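Long-range contacts in DNA alpha-glucosyltransferase (PDB 1XV5), which is a bacteriophage T4 glycosyltransferase of the GT-B class, built round two parallel beta-sheets, and holds a bound UDP in this model: residues A[77-82]-A[108-113]; A[99-104]-A[129-134]; A[316-321]-A[369-374]. One frame throughout, in Å; residues are numbered along the deposited sequence.

Contact 1. Residues A[77-82]-A[108-113]; sequences DILIIN and IRVVVY
Ile-78 to Asn-82 and Arg-109 to Tyr-113 are the two strands of a beta-alpha-beta crossover, joined through helix 91-103, in the seven-stranded parallel sheet of the N-terminal Rossmann-like domain of this GT-B protein, where strand 3-8 pairs with the far edge of 78-82 and makes it an interior strand. Their short axes run in the same direction with a twist of 20°, and five backbone hydrogen bonds tie them together. Asp-77 O receives Arg-109 N, Leu-79 N donates to Arg-109 O, and Ile-81 N donates to Val-111 O. The shortest link, from Val-111 N to Leu-79 O at 2.7 Å, is almost straight (174° at the hydrogen), and Tyr-113 N closes the ladder on Ile-81 O. On one face Ile-78, Ile-80, Val-111 and Tyr-113 make an apolar row, which helix 17-30 covers at Ile-80 and Tyr-113 through Gln-24. The CG2 methyls of Ile-78 and Val-111 meet at 3.8 Å. Ile-80 has its CG2 anti to the backbone N, and this methyl lies at the edge of the Tyr-113 ring, near its plane, 3.6 Å from Tyr-113 CD2. Phe-139 stacks on that ring and Phe-175 meets it edge-to-face, while the hydroxyl is hydrogen-bonded to Gln-395, so the ring is packed by aromatic neighbours and its polar end is fixed. The other face carries Leu-79, Ile-81, Val-110 and Val-112, and is roofed partly by helix 128-134. There Ile-81 CD1 crosses to Val-110 CG1 at 4.1 Å, and Leu-79 CB rests 3.9 Å from Ile-108 CG2. At the C-terminal end of the pair a water donates to both strands, to Ile-81 O at 3.1 Å and to Tyr-113 O at 2.8 Å.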
loop_
_atom_site.group_PDB
_atom_site.type_symbol
_atom_site.label_atom_id
_atom_site.label_comp_id
_atom_site.label_asym_id
_atom_site.label_seq_id
_atom_site.Cartn_x
_atom_site.Cartn_y
_atom_site.Cartn_z
ATOM N N ASP A 77 -7.738 -24.552 3.351
ATOM C CA ASP A 77 -6.910 -25.371 2.475
ATOM C C ASP A 77 -5.624 -24.590 2.267
ATOM O O ASP A 77 -4.543 -25.157 2.117
ATOM C CB ASP A 77 -7.601 -25.582 1.128
ATOM C CG ASP A 77 -8.867 -26.398 1.247
ATOM O OD1 ASP A 77 -9.924 -25.933 0.768
ATOM O OD2 ASP A 77 -8.798 -27.509 1.818
ATOM N N ILE A 78 -5.764 -23.270 2.271
ATOM C CA ILE A 78 -4.636 -22.371 2.085
ATOM C C ILE A 78 -4.672 -21.286 3.154
ATOM O O ILE A 78 -5.687 -20.610 3.325
ATOM C CB ILE A 78 -4.703 -21.706 0.699
ATOM C CG1 ILE A 78 -4.700 -22.787 -0.386
ATOM C CG2 ILE A 78 -3.536 -20.745 0.521
ATOM C CD1 ILE A 78 -4.871 -22.250 -1.794
ATOM N N LEU A 79 -3.570 -21.136 3.881
ATOM C CA LEU A 79 -3.473 -20.114 4.915
ATOM C C LEU A 79 -2.529 -19.032 4.410
ATOM O O LEU A 79 -1.376 -19.311 4.081
ATOM C CB LEU A 79 -2.917 -20.702 6.215
ATOM C CG LEU A 79 -2.633 -19.676 7.317
ATOM C CD1 LEU A 79 -3.930 -19.015 7.754
ATOM C CD2 LEU A 79 -1.964 -20.365 8.500
ATOM N N ILE A 80 -3.023 -17.802 4.346
ATOM C CA ILE A 80 -2.213 -16.694 3.872
ATOM C C ILE A 80 -1.875 -15.765 5.024
ATOM O O ILE A 80 -2.755 -15.144 5.613
ATOM C CB ILE A 80 -2.948 -15.906 2.772
ATOM C CG1 ILE A 80 -3.303 -16.850 1.619
ATOM C CG2 ILE A 80 -2.066 -14.762 2.273
ATOM C CD1 ILE A 80 -4.109 -16.203 0.513
ATOM N N ILE A 81 -0.593 -15.687 5.352
ATOM C CA ILE A 81 -0.140 -14.838 6.439
ATOM C C ILE A 81 0.461 -13.558 5.868
ATOM O O ILE A 81 1.538 -13.576 5.266
ATOM C CB ILE A 81 0.900 -15.572 7.299
ATOM C CG1 ILE A 81 0.308 -16.901 7.782
ATOM C CG2 ILE A 81 1.296 -14.707 8.488
ATOM C CD1 ILE A 81 1.231 -17.707 8.681
ATOM N N ASN A 82 -0.248 -12.451 6.055
ATOM C CA ASN A 82 0.200 -11.167 5.533
ATOM C C ASN A 82 0.972 -10.292 6.512
ATOM O O ASN A 82 1.533 -9.271 6.121
ATOM C CB ASN A 82 -0.991 -10.391 4.964
ATOM C CG ASN A 82 -1.507 -10.994 3.672
ATOM O OD1 ASN A 82 -0.726 -11.383 2.807
ATOM N ND2 ASN A 82 -2.824 -11.062 3.531
ATOM N N ILE A 108 -1.986 -28.213 5.122
ATOM C CA ILE A 108 -2.379 -26.865 4.730
ATOM C C ILE A 108 -1.222 -26.138 4.049
ATOM O O ILE A 108 -0.092 -26.153 4.541
ATOM C CB ILE A 108 -2.856 -26.049 5.959
ATOM C CG1 ILE A 108 -4.203 -26.596 6.443
ATOM C CG2 ILE A 108 -2.968 -24.575 5.602
ATOM C CD1 ILE A 108 -4.734 -25.943 7.709
ATOM N N ARG A 109 -1.505 -25.508 2.913
ATOM C CA ARG A 109 -0.472 -24.781 2.188
ATOM C C ARG A 109 -0.370 -23.372 2.750
ATOM O O ARG A 109 -1.286 -22.566 2.600
ATOM C CB ARG A 109 -0.795 -24.732 0.689
ATOM C CG ARG A 109 0.284 -24.052 -0.143
ATOM C CD ARG A 109 0.157 -24.379 -1.625
ATOM N NE ARG A 109 0.349 -25.804 -1.882
ATOM C CZ ARG A 109 0.420 -26.347 -3.093
ATOM N NH1 ARG A 109 0.317 -25.586 -4.175
ATOM N NH2 ARG A 109 0.589 -27.656 -3.225
ATOM N N VAL A 110 0.747 -23.083 3.403
ATOM C CA VAL A 110 0.959 -21.776 4.004
ATOM C C VAL A 110 1.658 -20.821 3.047
ATOM O O VAL A 110 2.760 -21.090 2.575
ATOM C CB VAL A 110 1.790 -21.895 5.294
ATOM C CG1 VAL A 110 2.083 -20.516 5.856
ATOM C CG2 VAL A 110 1.035 -22.739 6.314
ATOM N N VAL A 111 1.001 -19.701 2.773
ATOM C CA VAL A 111 1.544 -18.697 1.875
ATOM C C VAL A 111 1.927 -17.461 2.680
ATOM O O VAL A 111 1.111 -16.913 3.421
ATOM C CB VAL A 111 0.507 -18.300 0.809
ATOM C CG1 VAL A 111 1.114 -17.294 -0.155
ATOM C CG2 VAL A 111 0.032 -19.542 0.068
ATOM N N VAL A 112 3.172 -17.026 2.538
ATOM C CA VAL A 112 3.627 -15.855 3.266
ATOM C C VAL A 112 3.979 -14.706 2.336
ATOM O O VAL A 112 4.789 -14.856 1.421
ATOM C CB VAL A 112 4.858 -16.178 4.129
ATOM C CG1 VAL A 112 5.338 -14.918 4.832
ATOM C CG2 VAL A 112 4.505 -17.255 5.148
ATOM N N TYR A 113 3.348 -13.562 2.575
ATOM C CA TYR A 113 3.593 -12.363 1.784
ATOM C C TYR A 113 4.352 -11.358 2.640
ATOM O O TYR A 113 3.917 -11.030 3.749
ATOM C CB TYR A 113 2.274 -11.709 1.359
ATOM C CG TYR A 113 1.569 -12.318 0.167
ATOM C CD1 TYR A 113 1.786 -11.827 -1.123
ATOM C CD2 TYR A 113 0.636 -13.343 0.334
ATOM C CE1 TYR A 113 1.080 -12.335 -2.217
ATOM C CE2 TYR A 113 -0.073 -13.859 -0.749
ATOM C CZ TYR A 113 0.150 -13.349 -2.020
ATOM O OH TYR A 113 -0.574 -13.830 -3.084
HETATM O O HOH W 1 3.841 -11.797 6.435
HETATM O O HOH W 2 4.163 -8.289 5.653
#

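Contact 2. Residues A[99-104]-A[129-134]; sequences KLLDNI and EETVRR
Glu-130 meets Leu-101 through its aliphatic root: its CB lies 3.8 Å from Leu-101 CD1, while the bent chain carries the carboxylate away. The next residue, Thr-131, receives the same methyl, with Leu-101 CD1 3.7 Å from Thr-131 OG1. That hydroxyl is already engaged with Gly-127 O and the Tyr-97 hydroxyl, so the leucine tip packs against a polar atom whose bonding is supplied from elsewhere. Arg-133 turns aside and grips Glu-129 OE1 with both NE and NH2, a salt bridge within its own helix with OE1 in the plane of the guanidinium. Arg-134 reaches back across. A bend at its second torsion (chi2 63°) sets CD 4.2 Å from Leu-101 O, and NH1, hydrogen-bonded to Ile-108 O, comes within 4.0 Å of Ile-104 CG2. A water in the guanidinium plane accepts from Arg-134 NE at 2.9 Å and donates to Leu-101 O and Ile-104 O, linking the arginine to both carbonyls. Asp-136 pairs with Arg-134 NH2. The short helix axes run nearly parallel, 10° apart and 10.1 Å at closest approach, and both Leu-101 and Thr-131 rest on Ile-81 of strand 78-83, while Val-132 turns to helix 146-155.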
loop_
_atom_site.group_PDB
_atom_site.type_symbol
_atom_site.label_atom_id
_atom_site.label_comp_id
_atom_site.label_asym_id
_atom_site.label_seq_id
_atom_site.Cartn_x
_atom_site.Cartn_y
_atom_site.Cartn_z
ATOM N N LYS A 99 3.388 -21.039 18.509
ATOM C CA LYS A 99 2.751 -22.331 18.741
ATOM C C LYS A 99 1.778 -22.611 17.603
ATOM O O LYS A 99 1.644 -23.750 17.148
ATOM C CB LYS A 99 1.992 -22.345 20.073
ATOM C CG LYS A 99 1.529 -23.740 20.468
ATOM C CD LYS A 99 0.481 -23.739 21.570
ATOM C CE LYS A 99 0.974 -23.123 22.857
ATOM N NZ LYS A 99 -0.114 -23.154 23.878
ATOM N N LEU A 100 1.096 -21.565 17.147
ATOM C CA LEU A 100 0.151 -21.696 16.046
ATOM C C LEU A 100 0.850 -22.252 14.814
ATOM O O LEU A 100 0.362 -23.187 14.180
ATOM C CB LEU A 100 -0.460 -20.338 15.692
ATOM C CG LEU A 100 -1.769 -19.924 16.355
ATOM C CD1 LEU A 100 -2.158 -18.533 15.865
ATOM C CD2 LEU A 100 -2.861 -20.929 16.013
ATOM N N LEU A 101 1.993 -21.662 14.478
ATOM C CA LEU A 101 2.768 -22.089 13.320
ATOM C C LEU A 101 3.130 -23.568 13.410
ATOM O O LEU A 101 2.986 -24.308 12.440
ATOM C CB LEU A 101 4.045 -21.256 13.204
ATOM C CG LEU A 101 3.866 -19.758 12.939
ATOM C CD1 LEU A 101 5.222 -19.083 12.950
ATOM C CD2 LEU A 101 3.174 -19.541 11.601
ATOM N N ASP A 102 3.599 -23.988 14.580
ATOM C CA ASP A 102 3.989 -25.377 14.800
ATOM C C ASP A 102 2.814 -26.346 14.745
ATOM O O ASP A 102 2.989 -27.516 14.405
ATOM C CB ASP A 102 4.683 -25.528 16.158
ATOM C CG ASP A 102 6.104 -24.998 16.157
ATOM O OD1 ASP A 102 6.733 -24.994 17.237
ATOM O OD2 ASP A 102 6.597 -24.594 15.081
ATOM N N ASN A 103 1.618 -25.867 15.072
ATOM C CA ASN A 103 0.449 -26.735 15.080
ATOM C C ASN A 103 -0.519 -26.617 13.911
ATOM O O ASN A 103 -1.595 -27.214 13.935
ATOM C CB ASN A 103 -0.311 -26.569 16.395
ATOM C CG ASN A 103 0.468 -27.100 17.581
ATOM O OD1 ASN A 103 1.406 -26.462 18.061
ATOM N ND2 ASN A 103 0.097 -28.285 18.044
ATOM N N ILE A 104 -0.151 -25.851 12.890
ATOM C CA ILE A 104 -1.008 -25.733 11.714
ATOM C C ILE A 104 -0.945 -27.094 11.030
ATOM O O ILE A 104 0.119 -27.706 10.979
ATOM C CB ILE A 104 -0.472 -24.674 10.727
ATOM C CG1 ILE A 104 -0.533 -23.286 11.365
ATOM C CG2 ILE A 104 -1.277 -24.715 9.436
ATOM C CD1 ILE A 104 0.216 -22.224 10.583
ATOM N N GLU A 129 10.972 -15.280 11.022
ATOM C CA GLU A 129 11.813 -16.392 10.596
ATOM C C GLU A 129 11.041 -17.703 10.651
ATOM O O GLU A 129 11.080 -18.493 9.710
ATOM C CB GLU A 129 13.067 -16.499 11.473
ATOM C CG GLU A 129 13.986 -17.644 11.061
ATOM C CD GLU A 129 15.250 -17.745 11.903
ATOM O OE1 GLU A 129 16.089 -18.618 11.596
ATOM O OE2 GLU A 129 15.407 -16.961 12.863
ATOM N N GLU A 130 10.338 -17.929 11.758
ATOM C CA GLU A 130 9.559 -19.149 11.927
ATOM C C GLU A 130 8.438 -19.213 10.901
ATOM O O GLU A 130 8.071 -20.287 10.426
ATOM C CB GLU A 130 8.975 -19.219 13.341
ATOM C CG GLU A 130 10.014 -19.470 14.425
ATOM C CD GLU A 130 10.617 -18.198 14.988
ATOM O OE1 GLU A 130 10.722 -17.194 14.254
ATOM O OE2 GLU A 130 11.002 -18.210 16.175
ATOM N N THR A 131 7.899 -18.050 10.563
ATOM C CA THR A 131 6.823 -17.964 9.590
ATOM C C THR A 131 7.356 -18.356 8.217
ATOM O O THR A 131 6.725 -19.121 7.482
ATOM C CB THR A 131 6.262 -16.530 9.528
ATOM O OG1 THR A 131 5.814 -16.140 10.833
ATOM C CG2 THR A 131 5.098 -16.451 8.549
ATOM N N VAL A 132 8.526 -17.827 7.880
ATOM C CA VAL A 132 9.161 -18.111 6.601
ATOM C C VAL A 132 9.517 -19.591 6.460
ATOM O O VAL A 132 9.364 -20.172 5.386
ATOM C CB VAL A 132 10.445 -17.263 6.423
ATOM C CG1 VAL A 132 11.211 -17.712 5.186
ATOM C CG2 VAL A 132 10.073 -15.789 6.302
ATOM N N ARG A 133 9.978 -20.202 7.546
ATOM C CA ARG A 133 10.361 -21.610 7.508
ATOM C C ARG A 133 9.178 -22.560 7.315
ATOM O O ARG A 133 9.341 -23.658 6.785
ATOM C CB ARG A 133 11.132 -21.976 8.777
ATOM C CG ARG A 133 12.469 -21.255 8.893
ATOM C CD ARG A 133 13.219 -21.633 10.162
ATOM N NE ARG A 133 14.494 -20.925 10.267
ATOM C CZ ARG A 133 15.546 -21.155 9.488
ATOM N NH1 ARG A 133 15.485 -22.082 8.540
ATOM N NH2 ARG A 133 16.658 -20.452 9.651
ATOM N N ARG A 134 7.993 -22.137 7.738
ATOM C CA ARG A 134 6.801 -22.967 7.592
ATOM C C ARG A 134 6.149 -22.754 6.230
ATOM O O ARG A 134 5.454 -23.628 5.716
ATOM C CB ARG A 134 5.783 -22.639 8.691
ATOM C CG ARG A 134 4.431 -23.329 8.514
ATOM C CD ARG A 134 4.562 -24.844 8.576
ATOM N NE ARG A 134 3.292 -25.533 8.344
ATOM C CZ ARG A 134 2.722 -25.691 7.153
ATOM N NH1 ARG A 134 1.566 -26.334 7.050
ATOM N NH2 ARG A 134 3.306 -25.213 6.061
HETATM O O HOH W 3 2.519 -26.452 10.984
#

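Contact 3. Residues A[316-321]-A[369-374]; sequences CGTIPV and ALYDRE
Ile-319 lies over one face of the Tyr-371 ring, a CH-pi contact that seats helix 368-386 against the start of strand 319-323 in the C-terminal Rossmann-like domain. The two side chains slide past each other in opposite directions. Ile-319 CG1 sits 3.8 Å from the ring centroid, 30° off the normal, and comes as near as 3.3 Å to Tyr-371 CE1, a close fit. With chi2 at -64°, CD1 is folded to a place above the ring centre, 4.3 Å from its plane. Tyr-371 holds CG anti to its backbone N (chi1 -176°), and its ring reaches across, so that OH ends 3.7 Å from Thr-318 CA. The polar partner of that hydroxyl is Gly-289 O on the neighbouring strand 288-293, and Thr-318 OG1 is similarly bonded to Ser-288 O. Just before the strand, Gly-317 follows helix 308-316 and forms a Schellman motif; its positive phi suits a residue without CB, and its O is bonded to Arg-375 of the same helix as Tyr-371. Glu-374, whose carboxylate pairs with Lys-377, meets the strand through its CB, which touches Ile-319 CD1 at 3.9 Å.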
loop_
_atom_site.group_PDB
_atom_site.type_symbol
_atom_site.label_atom_id
_atom_site.label_comp_id
_atom_site.label_asym_id
_atom_site.label_seq_id
_atom_site.Cartn_x
_atom_site.Cartn_y
_atom_site.Cartn_z
ATOM N N CYS A 316 -9.905 6.532 -9.313
ATOM C CA CYS A 316 -11.017 7.422 -9.012
ATOM C C CYS A 316 -11.205 8.564 -10.011
ATOM O O CYS A 316 -12.146 9.339 -9.898
ATOM C CB CYS A 316 -10.901 7.975 -7.584
ATOM S SG CYS A 316 -9.657 9.245 -7.343
ATOM N N GLY A 317 -10.308 8.680 -10.983
ATOM C CA GLY A 317 -10.495 9.716 -11.984
ATOM C C GLY A 317 -9.816 11.061 -11.852
ATOM O O GLY A 317 -10.256 12.025 -12.481
ATOM N N THR A 318 -8.778 11.165 -11.034
ATOM C CA THR A 318 -8.060 12.433 -10.950
ATOM C C THR A 318 -6.830 12.215 -11.827
ATOM O O THR A 318 -6.620 11.113 -12.326
ATOM C CB THR A 318 -7.601 12.765 -9.505
ATOM O OG1 THR A 318 -6.994 14.066 -9.488
ATOM C CG2 THR A 318 -6.589 11.743 -9.006
ATOM N N ILE A 319 -6.037 13.259 -12.049
ATOM C CA ILE A 319 -4.820 13.100 -12.836
ATOM C C ILE A 319 -3.717 12.701 -11.864
ATOM O O ILE A 319 -3.427 13.431 -10.917
ATOM C CB ILE A 319 -4.411 14.412 -13.531
ATOM C CG1 ILE A 319 -5.366 14.704 -14.689
ATOM C CG2 ILE A 319 -2.967 14.308 -14.028
ATOM C CD1 ILE A 319 -5.320 13.670 -15.804
ATOM N N PRO A 320 -3.099 11.529 -12.075
ATOM C CA PRO A 320 -2.032 11.090 -11.170
ATOM C C PRO A 320 -0.714 11.817 -11.379
ATOM O O PRO A 320 -0.236 11.952 -12.506
ATOM C CB PRO A 320 -1.888 9.598 -11.483
ATOM C CG PRO A 320 -3.194 9.221 -12.111
ATOM C CD PRO A 320 -3.517 10.427 -12.958
ATOM N N VAL A 321 -0.130 12.284 -10.284
ATOM C CA VAL A 321 1.164 12.940 -10.341
ATOM C C VAL A 321 2.050 12.050 -9.470
ATOM O O VAL A 321 1.891 12.021 -8.249
ATOM C CB VAL A 321 1.103 14.372 -9.774
ATOM C CG1 VAL A 321 2.492 15.004 -9.810
ATOM C CG2 VAL A 321 0.112 15.214 -10.592
ATOM N N ALA A 369 -11.148 18.690 -22.215
ATOM C CA ALA A 369 -11.092 17.563 -23.145
ATOM C C ALA A 369 -9.763 16.825 -23.020
ATOM O O ALA A 369 -9.727 15.593 -23.003
ATOM C CB ALA A 369 -11.294 18.045 -24.579
ATOM N N LEU A 370 -8.675 17.585 -22.941
ATOM C CA LEU A 370 -7.343 17.017 -22.793
ATOM C C LEU A 370 -7.285 16.289 -21.452
ATOM O O LEU A 370 -6.811 15.154 -21.361
ATOM C CB LEU A 370 -6.291 18.130 -22.825
ATOM C CG LEU A 370 -4.833 17.747 -22.556
ATOM C CD1 LEU A 370 -4.366 16.712 -23.570
ATOM C CD2 LEU A 370 -3.961 18.999 -22.620
ATOM N N TYR A 371 -7.776 16.962 -20.415
ATOM C CA TYR A 371 -7.801 16.405 -19.065
ATOM C C TYR A 371 -8.447 15.025 -19.106
ATOM O O TYR A 371 -7.901 14.049 -18.580
ATOM C CB TYR A 371 -8.616 17.319 -18.140
ATOM C CG TYR A 371 -8.633 16.887 -16.684
ATOM C CD1 TYR A 371 -7.733 17.426 -15.764
ATOM C CD2 TYR A 371 -9.531 15.921 -16.235
ATOM C CE1 TYR A 371 -7.724 17.009 -14.427
ATOM C CE2 TYR A 371 -9.532 15.496 -14.906
ATOM C CZ TYR A 371 -8.627 16.043 -14.007
ATOM O OH TYR A 371 -8.627 15.623 -12.696
ATOM N N ASP A 372 -9.614 14.950 -19.741
ATOM C CA ASP A 372 -10.349 13.693 -19.846
ATOM C C ASP A 372 -9.554 12.625 -20.587
ATOM O O ASP A 372 -9.483 11.476 -20.143
ATOM C CB ASP A 372 -11.694 13.928 -20.543
ATOM C CG ASP A 372 -12.878 13.614 -19.644
ATOM O OD1 ASP A 372 -14.002 14.042 -19.976
ATOM O OD2 ASP A 372 -12.692 12.931 -18.613
ATOM N N ARG A 373 -8.954 12.994 -21.715
ATOM C CA ARG A 373 -8.168 12.029 -22.473
ATOM C C ARG A 373 -7.020 11.501 -21.626
ATOM O O ARG A 373 -6.758 10.301 -21.603
ATOM C CB ARG A 373 -7.593 12.655 -23.751
ATOM C CG ARG A 373 -8.630 12.969 -24.820
ATOM C CD ARG A 373 -7.966 13.198 -26.177
ATOM N NE ARG A 373 -7.131 14.400 -26.201
ATOM C CZ ARG A 373 -7.602 15.638 -26.317
ATOM N NH1 ARG A 373 -8.908 15.849 -26.422
ATOM N NH2 ARG A 373 -6.766 16.668 -26.332
ATOM N N GLU A 374 -6.342 12.400 -20.921
ATOM C CA GLU A 374 -5.205 11.996 -20.105
ATOM C C GLU A 374 -5.569 11.051 -18.969
ATOM O O GLU A 374 -4.874 10.059 -18.749
ATOM C CB GLU A 374 -4.478 13.227 -19.562
ATOM C CG GLU A 374 -3.828 14.063 -20.661
ATOM C CD GLU A 374 -2.856 13.257 -21.511
ATOM O OE1 GLU A 374 -1.866 12.731 -20.957
ATOM O OE2 GLU A 374 -3.080 13.149 -22.737
#

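In the fold
Contacts 1 and 2 belong to the N-terminal sheet domain, with centres about 11 Å apart, and their segments alternate along the chain: strand 78-83, helix 91-103, strand 109-114, helix 128-134. Contact 2 joins two helices of the layer that lies on the Leu-79, Ile-81, Val-110 and Val-112 face of the strand pair. Arg-134 NH1 joins the layers by a probable hydrogen bond of 3.0 Å to Ile-108 O, and Val-112 CG2 packs on Thr-131 CG2. Contact 3 comes later in the chain, in the second parallel sheet, with its centre about 38 Å from that of contact 1 and 46 Å from that of contact 2, across the chain's centre. This separation reflects the two-domain GT-B plan.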